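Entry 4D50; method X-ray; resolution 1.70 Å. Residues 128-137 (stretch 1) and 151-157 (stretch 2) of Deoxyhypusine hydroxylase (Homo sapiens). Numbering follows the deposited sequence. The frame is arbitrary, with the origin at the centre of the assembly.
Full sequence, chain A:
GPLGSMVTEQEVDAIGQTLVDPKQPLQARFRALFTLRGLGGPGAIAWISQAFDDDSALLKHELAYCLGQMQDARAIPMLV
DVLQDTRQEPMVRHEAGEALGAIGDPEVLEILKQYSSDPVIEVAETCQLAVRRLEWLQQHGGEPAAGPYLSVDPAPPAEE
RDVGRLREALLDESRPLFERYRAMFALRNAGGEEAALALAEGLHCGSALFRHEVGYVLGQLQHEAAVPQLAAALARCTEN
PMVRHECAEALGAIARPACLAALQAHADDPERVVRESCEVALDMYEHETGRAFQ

Stretch 1 (128-137) QLAVRRLEWL
Stretch 2 151-157: SVDPAPP

A helix and an irregular, proline-rich segment of the same chain pack together in human deoxyhypusine hydroxylase, burying 317 Å² in total. Residues 128-137 are helical throughout, in a helix that extends beyond both ends, with phi/psi near -64/-41. Its i to i-4 bonds include Arg133 N to Leu129 O (2.9 Å), Trp136 N to Arg132 O (2.9 Å) and Leu137 N to Arg133 O (2.9 Å). Residues 151-157 form neither helix nor strand: phi/psi are mostly extended, from -61/152 at Ser151 to -66/146 at Pro157, interrupted by Pro154 at -73/-11, after which Ala155 extends again at -152/145. The register is set by Arg133 and Ala155, whose CA atoms lie 5.9 Å apart.

Leu129, Arg133 and Trp136 point their CA-to-CB bonds toward the loop, as their spacing of four and three residues on a helix allows. Arg133 is the long arm of the contact. With chi1 177° (t) and chi2 -179° (t) its chain is fully extended at first, then turns through chi3 142°, between wells, and chi4 78°. This extension carries it along three successive loop residues: Arg133 CB lies 3.6 Å from Pro154 O, Arg133 CD 3.6 Å from Asp153 O, and Arg133 NH2 3.6 Å from Val152 CG1. Val152, chi1 -178° (t), places that methyl over one face of the guanidinium. No direct hydrogen bond joins the stretches; instead a water accepts from Arg133 NH1 at 2.8 Å and donates to Asp153 O at 2.7 Å, linking the charged group to the loop backbone.

Trp136, chi1 -168° (t) and chi2 102°, offers a ring face to Pro156. Pro156 CG sits 3.6 Å from the centroid of the Trp136 five-membered ring, only 12° off its normal, a CH-pi contact; the nearest atoms, Trp136 CE2 and Pro156 CG, are also 3.6 Å apart. Pro156 points toward the helix with a C-gamma endo pucker, whereas the preceding Ala155 points its CB away.

Leu129, chi1 -72° (m) and chi2 170° (t), is in looser contact: the nearest approach of its side chain to the loop is Leu129 CB to Pro154 O, 4.9 Å, and the closest pair of the two residues is Leu129 O to Pro154 O at 4.2 Å. Pro154, also C-gamma endo, points sideways. Asp153, chi1 -61° (m) and chi2 -29°, directs its carboxylate away from the helix, where Asp153 OD1 accepts a 2.6 Å hydrogen bond from Ser151 OG, with Ser151 chi1 at 53° (p).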

# COMPACT_ATOMS: atom_id res chain seq x y z
N GLN A 128 15.43 0.91 2.62
CA GLN A 128 16.08 0.22 3.73
C GLN A 128 15.31 -0.99 4.15
O GLN A 128 15.88 -2.06 4.40
CB GLN A 128 16.29 1.18 4.88
CG GLN A 128 17.33 2.27 4.55
CD GLN A 128 17.22 3.43 5.50
OE1 GLN A 128 16.81 3.26 6.65
NE2 GLN A 128 17.50 4.60 5.02
N LEU A 129 14.01 -0.85 4.22
CA LEU A 129 13.12 -1.94 4.58
C LEU A 129 13.16 -3.05 3.57
O LEU A 129 13.20 -4.23 3.95
CB LEU A 129 11.67 -1.43 4.76
CG LEU A 129 11.44 -0.60 5.99
CD1 LEU A 129 10.06 0.07 5.94
CD2 LEU A 129 11.54 -1.39 7.27
N ALA A 130 13.25 -2.68 2.29
CA ALA A 130 13.14 -3.68 1.24
C ALA A 130 14.47 -4.50 1.21
O ALA A 130 14.41 -5.66 0.95
CB ALA A 130 12.75 -3.05 -0.05
N VAL A 131 15.61 -3.85 1.46
CA VAL A 131 16.90 -4.55 1.56
C VAL A 131 16.86 -5.53 2.74
O VAL A 131 17.22 -6.66 2.58
CB VAL A 131 18.06 -3.57 1.72
CG1 VAL A 131 19.32 -4.33 2.11
CG2 VAL A 131 18.26 -2.77 0.43
N ARG A 132 16.28 -5.12 3.86
CA ARG A 132 16.16 -6.07 4.96
C ARG A 132 15.22 -7.26 4.62
O ARG A 132 15.43 -8.39 5.06
CB ARG A 132 15.63 -5.32 6.21
CG ARG A 132 16.58 -4.36 6.93
CD ARG A 132 17.79 -5.02 7.56
NE ARG A 132 17.45 -6.12 8.46
CZ ARG A 132 17.15 -6.00 9.76
NH1 ARG A 132 17.08 -4.83 10.37
NH2 ARG A 132 16.92 -7.13 10.48
N ARG A 133 14.11 -6.97 3.93
CA ARG A 133 13.18 -8.04 3.50
C ARG A 133 13.91 -9.00 2.55
O ARG A 133 13.87 -10.24 2.72
CB ARG A 133 11.90 -7.49 2.85
CG ARG A 133 10.98 -8.58 2.34
CD ARG A 133 9.73 -7.98 1.68
NE ARG A 133 9.35 -8.77 0.48
CZ ARG A 133 8.71 -9.94 0.47
NH1 ARG A 133 8.42 -10.58 1.61
NH2 ARG A 133 8.45 -10.53 -0.70
N LEU A 134 14.66 -8.45 1.60
CA LEU A 134 15.37 -9.36 0.69
C LEU A 134 16.40 -10.24 1.46
O LEU A 134 16.52 -11.42 1.15
CB LEU A 134 16.01 -8.65 -0.47
CG LEU A 134 15.03 -8.02 -1.45
CD1 LEU A 134 15.79 -7.29 -2.56
CD2 LEU A 134 14.02 -8.99 -2.04
N GLU A 135 17.09 -9.65 2.43
CA GLU A 135 18.02 -10.38 3.25
C GLU A 135 17.31 -11.45 4.06
O GLU A 135 17.84 -12.55 4.25
CB GLU A 135 18.82 -9.42 4.11
CG GLU A 135 19.68 -8.49 3.20
CD GLU A 135 20.45 -7.41 3.93
OE1 GLU A 135 20.06 -7.01 5.10
OE2 GLU A 135 21.45 -6.95 3.30
N TRP A 136 16.11 -11.15 4.53
CA TRP A 136 15.33 -12.14 5.28
C TRP A 136 14.93 -13.31 4.40
O TRP A 136 15.16 -14.48 4.73
CB TRP A 136 14.17 -11.44 5.99
CG TRP A 136 13.44 -12.26 7.02
CD1 TRP A 136 13.58 -12.18 8.33
CD2 TRP A 136 12.47 -13.25 6.77
NE1 TRP A 136 12.74 -13.03 8.95
CE2 TRP A 136 12.06 -13.75 8.00
CE3 TRP A 136 11.91 -13.78 5.60
CZ2 TRP A 136 11.11 -14.73 8.13
CZ3 TRP A 136 10.92 -14.80 5.72
CH2 TRP A 136 10.57 -15.29 6.99
N LEU A 137 14.42 -13.02 3.23
CA LEU A 137 14.01 -14.04 2.30
C LEU A 137 15.21 -14.96 1.96
O LEU A 137 15.08 -16.20 1.97
CB LEU A 137 13.55 -13.42 1.01
CG LEU A 137 12.21 -12.68 1.05
CD1 LEU A 137 12.05 -11.97 -0.29
CD2 LEU A 137 11.09 -13.66 1.34
N SER A 151 -1.89 -10.34 1.40
CA SER A 151 -0.95 -9.32 0.97
C SER A 151 0.45 -9.80 1.06
O SER A 151 0.79 -10.62 1.96
CB SER A 151 -1.10 -8.02 1.80
OG SER A 151 -1.04 -8.26 3.17
N VAL A 152 1.31 -9.25 0.21
CA VAL A 152 2.72 -9.38 0.42
C VAL A 152 3.22 -8.16 1.17
O VAL A 152 3.16 -7.03 0.65
CB VAL A 152 3.47 -9.46 -0.93
CG1 VAL A 152 4.99 -9.64 -0.68
CG2 VAL A 152 2.88 -10.54 -1.84
N ASP A 153 3.72 -8.36 2.37
CA ASP A 153 4.00 -7.27 3.30
C ASP A 153 5.44 -6.87 3.24
O ASP A 153 6.32 -7.68 2.84
CB ASP A 153 3.64 -7.71 4.74
CG ASP A 153 2.16 -8.07 4.91
OD1 ASP A 153 1.28 -7.50 4.14
OD2 ASP A 153 1.88 -8.95 5.72
N PRO A 154 5.77 -5.64 3.65
CA PRO A 154 7.16 -5.24 3.60
C PRO A 154 8.06 -5.87 4.62
O PRO A 154 9.24 -5.65 4.52
CB PRO A 154 7.11 -3.73 3.89
CG PRO A 154 5.74 -3.48 4.41
CD PRO A 154 4.88 -4.46 3.78
N ALA A 155 7.50 -6.54 5.62
CA ALA A 155 8.24 -7.24 6.66
C ALA A 155 7.44 -8.38 7.17
O ALA A 155 6.27 -8.32 7.19
CB ALA A 155 8.68 -6.38 7.82
N PRO A 156 8.15 -9.48 7.52
CA PRO A 156 7.48 -10.67 8.03
C PRO A 156 7.09 -10.44 9.48
O PRO A 156 7.69 -9.65 10.13
CB PRO A 156 8.57 -11.74 7.98
CG PRO A 156 9.84 -10.95 8.14
CD PRO A 156 9.59 -9.71 7.34
N PRO A 157 6.03 -11.07 9.93
CA PRO A 157 5.57 -10.76 11.30
C PRO A 157 6.58 -11.21 12.33
O PRO A 157 7.28 -12.22 12.09
CB PRO A 157 4.28 -11.58 11.42
CG PRO A 157 4.42 -12.71 10.48
CD PRO A 157 5.25 -12.16 9.32
O HOH W 1 7.69 -9.58 4.17